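Local coordinates for uncharacterized protein YLR132C (Kluyveromyces marxianus, PDB 6PFQ) that is probably a nuclease of the 2H phosphodiesterase superfamily, the yeast form of the U6 snRNA exoribonuclease Usb1, at residues D19-Q22 with Q23-D27; A70-S73 with E74-K78. All coordinates share one frame; numbering follows the deposited sequence.

Interaction 1. Residues D19-Q22 with Q23-D27; sequences DSKQ and QQIMD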
loop_
_atom_site.group_PDB
_atom_site.type_symbol
_atom_site.label_atom_id
_atom_site.label_comp_id
_atom_site.label_asym_id
_atom_site.label_seq_id
_atom_site.Cartn_x
_atom_site.Cartn_y
_atom_site.Cartn_z
ATOM N N ASP A 19 -5.395 -15.777 2.255
ATOM C CA ASP A 19 -6.041 -17.025 2.601
ATOM C C ASP A 19 -6.141 -17.129 4.109
ATOM O O ASP A 19 -5.670 -16.268 4.853
ATOM C CB ASP A 19 -5.295 -18.222 2.006
ATOM C CG ASP A 19 -3.904 -18.412 2.584
ATOM O OD1 ASP A 19 -3.581 -17.950 3.688
ATOM O OD2 ASP A 19 -3.105 -19.079 1.923
ATOM N N SER A 20 -6.765 -18.217 4.565
ATOM C CA SER A 20 -7.004 -18.399 5.990
ATOM C C SER A 20 -5.712 -18.358 6.800
ATOM O O SER A 20 -5.656 -17.710 7.856
ATOM C CB SER A 20 -7.735 -19.724 6.210
ATOM O OG SER A 20 -7.883 -19.939 7.581
ATOM N N LYS A 21 -4.660 -19.039 6.328
ATOM C CA LYS A 21 -3.414 -19.049 7.090
ATOM C C LYS A 21 -2.798 -17.649 7.166
ATOM O O LYS A 21 -2.314 -17.235 8.222
ATOM C CB LYS A 21 -2.400 -20.009 6.480
ATOM C CG LYS A 21 -1.081 -19.980 7.238
ATOM C CD LYS A 21 -0.124 -21.101 6.850
ATOM C CE LYS A 21 0.904 -21.332 7.955
ATOM N NZ LYS A 21 0.297 -21.308 9.330
ATOM N N GLN A 22 -2.807 -16.921 6.059
ATOM C CA GLN A 22 -2.253 -15.570 6.068
ATOM C C GLN A 22 -3.054 -14.657 7.001
ATOM O O GLN A 22 -2.495 -13.796 7.693
ATOM C CB GLN A 22 -2.250 -15.046 4.638
ATOM C CG GLN A 22 -1.302 -15.841 3.736
ATOM C CD GLN A 22 -1.470 -15.443 2.310
ATOM O OE1 GLN A 22 -2.593 -15.273 1.845
ATOM N NE2 GLN A 22 -0.358 -15.228 1.610
ATOM N N GLN A 23 -4.372 -14.817 7.030
ATOM C CA GLN A 23 -5.170 -14.005 7.948
ATOM C C GLN A 23 -4.770 -14.247 9.395
ATOM O O GLN A 23 -4.666 -13.294 10.183
ATOM C CB GLN A 23 -6.662 -14.300 7.753
ATOM C CG GLN A 23 -7.184 -13.915 6.380
ATOM C CD GLN A 23 -8.565 -14.544 6.097
ATOM O OE1 GLN A 23 -9.246 -15.008 7.014
ATOM N NE2 GLN A 23 -8.955 -14.585 4.823
ATOM N N GLN A 24 -4.540 -15.523 9.761
ATOM C CA GLN A 24 -4.205 -15.868 11.145
ATOM C C GLN A 24 -2.825 -15.376 11.518
ATOM O O GLN A 24 -2.587 -14.983 12.672
ATOM C CB GLN A 24 -4.262 -17.386 11.348
ATOM C CG GLN A 24 -5.573 -18.010 10.968
ATOM C CD GLN A 24 -5.539 -19.522 11.105
ATOM O OE1 GLN A 24 -4.641 -20.081 11.741
ATOM N NE2 GLN A 24 -6.512 -20.187 10.504
ATOM N N ILE A 25 -1.881 -15.453 10.568
ATOM C CA ILE A 25 -0.558 -14.881 10.804
ATOM C C ILE A 25 -0.678 -13.376 11.021
ATOM O O ILE A 25 -0.083 -12.810 11.943
ATOM C CB ILE A 25 0.377 -15.254 9.639
ATOM C CG1 ILE A 25 0.696 -16.756 9.768
ATOM C CG2 ILE A 25 1.679 -14.429 9.646
ATOM C CD1 ILE A 25 1.457 -17.284 8.639
ATOM N N MET A 26 -1.485 -12.705 10.219
ATOM C CA MET A 26 -1.547 -11.255 10.415
ATOM C C MET A 26 -2.237 -10.902 11.736
ATOM O O MET A 26 -1.829 -9.946 12.406
ATOM C CB MET A 26 -2.250 -10.581 9.230
ATOM C CG MET A 26 -1.392 -10.576 7.923
ATOM S SD MET A 26 0.367 -10.086 8.222
ATOM C CE MET A 26 0.083 -8.484 9.074
ATOM N N ASP A 27 -3.221 -11.697 12.168
ATOM C CA ASP A 27 -3.795 -11.512 13.503
ATOM C C ASP A 27 -2.701 -11.537 14.572
ATOM O O ASP A 27 -2.601 -10.624 15.400
ATOM C CB ASP A 27 -4.838 -12.600 13.792
ATOM C CG ASP A 27 -6.082 -12.492 12.917
ATOM O OD1 ASP A 27 -6.331 -11.429 12.303
ATOM O OD2 ASP A 27 -6.836 -13.485 12.821
#

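Interaction 2. Residues A70-S73 with E74-K78; sequences ANES and ELEEK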
loop_
_atom_site.group_PDB
_atom_site.type_symbol
_atom_site.label_atom_id
_atom_site.label_comp_id
_atom_site.label_asym_id
_atom_site.label_seq_id
_atom_site.Cartn_x
_atom_site.Cartn_y
_atom_site.Cartn_z
ATOM N N ALA A 70 -7.332 16.117 -16.273
ATOM C CA ALA A 70 -7.941 17.420 -16.530
ATOM C C ALA A 70 -9.393 17.302 -16.970
ATOM O O ALA A 70 -10.177 18.234 -16.777
ATOM C CB ALA A 70 -7.129 18.187 -17.576
ATOM N N ASN A 71 -9.762 16.193 -17.596
ATOM C CA ASN A 71 -11.120 16.027 -18.093
ATOM C C ASN A 71 -11.326 14.554 -18.396
ATOM O O ASN A 71 -10.394 13.749 -18.324
ATOM C CB ASN A 71 -11.380 16.887 -19.340
ATOM C CG ASN A 71 -10.270 16.774 -20.361
ATOM O OD1 ASN A 71 -10.009 15.695 -20.895
ATOM N ND2 ASN A 71 -9.597 17.882 -20.628
ATOM N N GLU A 72 -12.570 14.211 -18.739
ATOM C CA GLU A 72 -12.892 12.823 -19.044
ATOM C C GLU A 72 -12.116 12.329 -20.256
ATOM O O GLU A 72 -11.723 11.157 -20.306
ATOM C CB GLU A 72 -14.398 12.672 -19.258
ATOM C CG GLU A 72 -14.853 11.285 -19.686
ATOM C CD GLU A 72 -16.360 11.171 -19.782
ATOM O OE1 GLU A 72 -17.028 11.289 -18.735
ATOM O OE2 GLU A 72 -16.878 10.971 -20.903
ATOM N N SER A 73 -11.880 13.197 -21.240
ATOM C CA SER A 73 -11.158 12.753 -22.425
ATOM C C SER A 73 -9.726 12.374 -22.081
ATOM O O SER A 73 -9.224 11.334 -22.530
ATOM C CB SER A 73 -11.167 13.839 -23.503
ATOM O OG SER A 73 -12.481 14.134 -23.941
ATOM N N GLU A 74 -9.061 13.182 -21.257
ATOM C CA GLU A 74 -7.687 12.851 -20.926
ATOM C C GLU A 74 -7.635 11.591 -20.060
ATOM O O GLU A 74 -6.795 10.715 -20.282
ATOM C CB GLU A 74 -6.996 14.032 -20.241
ATOM C CG GLU A 74 -5.657 13.650 -19.608
ATOM C CD GLU A 74 -5.107 14.680 -18.629
ATOM O OE1 GLU A 74 -3.912 15.023 -18.741
ATOM O OE2 GLU A 74 -5.848 15.141 -17.743
ATOM N N LEU A 75 -8.573 11.452 -19.117
ATOM C CA LEU A 75 -8.691 10.228 -18.317
ATOM C C LEU A 75 -8.754 8.996 -19.206
ATOM O O LEU A 75 -7.999 8.042 -19.020
ATOM C CB LEU A 75 -9.948 10.301 -17.444
ATOM C CG LEU A 75 -10.450 9.073 -16.676
ATOM C CD1 LEU A 75 -9.791 8.927 -15.333
ATOM C CD2 LEU A 75 -11.958 9.193 -16.488
ATOM N N GLU A 76 -9.645 9.014 -20.194
ATOM C CA GLU A 76 -9.807 7.860 -21.076
ATOM C C GLU A 76 -8.592 7.665 -21.979
ATOM O O GLU A 76 -8.123 6.535 -22.156
ATOM C CB GLU A 76 -11.068 8.020 -21.931
ATOM C CG GLU A 76 -12.366 8.262 -21.176
ATOM C CD GLU A 76 -13.523 8.632 -22.117
ATOM O OE1 GLU A 76 -14.662 8.177 -21.870
ATOM O OE2 GLU A 76 -13.294 9.357 -23.117
ATOM N N GLU A 77 -8.056 8.751 -22.545
ATOM C CA GLU A 77 -6.869 8.634 -23.387
ATOM C C GLU A 77 -5.733 7.985 -22.614
ATOM O O GLU A 77 -5.114 7.020 -23.080
ATOM C CB GLU A 77 -6.419 10.011 -23.898
ATOM C CG GLU A 77 -7.294 10.663 -24.945
ATOM C CD GLU A 77 -7.708 9.695 -26.023
ATOM O OE1 GLU A 77 -8.932 9.533 -26.208
ATOM O OE2 GLU A 77 -6.809 9.081 -26.654
ATOM N N LYS A 78 -5.416 8.538 -21.440
ATOM C CA LYS A 78 -4.245 8.084 -20.709
ATOM C C LYS A 78 -4.469 6.714 -20.073
ATOM O O LYS A 78 -3.592 5.846 -20.152
ATOM C CB LYS A 78 -3.860 9.125 -19.654
ATOM C CG LYS A 78 -3.697 10.537 -20.184
ATOM C CD LYS A 78 -2.399 10.728 -20.928
ATOM C CE LYS A 78 -2.251 12.155 -21.437
ATOM N NZ LYS A 78 -1.171 12.254 -22.457
#

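Interaction 1. Residues D19-Q22 with Q23-D27
Gln23 N donates to Asp19 O at 2.9 Å, the first of the backbone bonds that join the first turn of helix 20-39 to the second. The same four-residue step links Gln24 to Ser20, Ile25 to Lys21, and Met26 N to Gln22 O at 2.9 Å.

Side-chain bonds close the start of the helix. Asp19 OD1 accepts from Gln22 N at 2.7 Å, nearly straight at the hydrogen (170°). In return, Asp19 N donates to Gln22 OE1 at 2.9 Å, in the carbonyl plane and on a lone pair. Gln22 is thus held at its backbone N and at OE1, and its side-chain amide is fixed at both ends because NE2 donates to Asn197 O. A weaker bond lies on the exposed side. Gln24 NE2 reaches Ser20 OG at 3.2 Å, but the bond is bent to 128°. Gln24 gets there because its CG sits beside its own backbone N (chi1 -55°), which turns the extended chain back toward the helix start.

The other contacts across the turn are van der Waals. Gln23 CG lies 3.2 Å from Asp19 O, while its NE2 donates a hydrogen bond to Leu18 O just before the cap. The Lys21 and Ile25 chains cross obliquely, with Lys21 CG 4.0 Å from Ile25 CD1. Ile25 also touches Leu193 and Asn197, and Met26 touches Leu194, so helix 191-197 covers this face.

With Asp19 at the N-cap and Gln22 three residues on, the reciprocal pair of bonds makes a capping box, a classic helix N-terminal motif.

Interaction 2. Residues A70-S73 with E74-K78
The side chain of Asn71 crosses that of Glu74 at about a right angle, its OD1 lying 3.5 Å from Glu74 CB. The amide and carboxylate planes are 38° apart. The same OD1 accepts from Glu74 N at 2.7 Å, and the donor arrives nearly in line with the side-chain carbonyl. Asn71 is therefore the N-cap of helix 72-88. Its CG is wedged between the backbone N and the carbonyl carbon (chi1 47°), which puts OD1 in front of the amide of Glu74.

Glu74 does not turn back to the backbone N of Asn71. Its extended chain runs past the cap to Ala70, where OE2 is modelled only 2.3 Å from Ala70 N. The direction is good for a hydrogen bond, but the distance is too short to trust in detail.

Backbone bonds take over after the cap. Leu75 N donates to Asn71 O at 3.0 Å, Glu76 N to Glu72 O, and Glu77 N to Ser73 O at 2.8 Å.

Two carboxylates come close on the exposed side. Glu72 OE2 and Glu76 OE1 are 3.7 Å apart, with like charge, so they probably repel each other mildly. Glu76 CG also lies 3.1 Å from Glu72 O. Glu77 CG passes near Ser73 O, and Glu77 OE2 forms a salt bridge with Arg81 one turn on.

The buried residue here is Leu75. It rests on Phe69, which Glu74 and Lys78 also touch, while Glu72 touches Asn8. Along the chain the cap lies just after strand 59-68, an outer strand of the four-stranded antiparallel sheet, and begins the helix that leads on to strand 94-99 of the other sheet.

How the interactions relate
Interaction 1 comes first along the chain and is finished before interaction 2 begins. Their centres are 40 Å apart, on opposite sides of the chain's centre, and their nearest atoms are about 30 Å apart. Each starts a helix that follows a strand of the four-stranded sheet: helix 20-39 comes after strand 9-16, and helix 72-88 comes after strand 59-68. Both helices lead on to strands of the other sheet. Interaction 1 is nearer the UMP site, with the Met26 side chain about 9 Å from that of Ser156. Interaction 2 lies away from that site. The two capped helix starts therefore belong to separate flanks of one 2H-type fold.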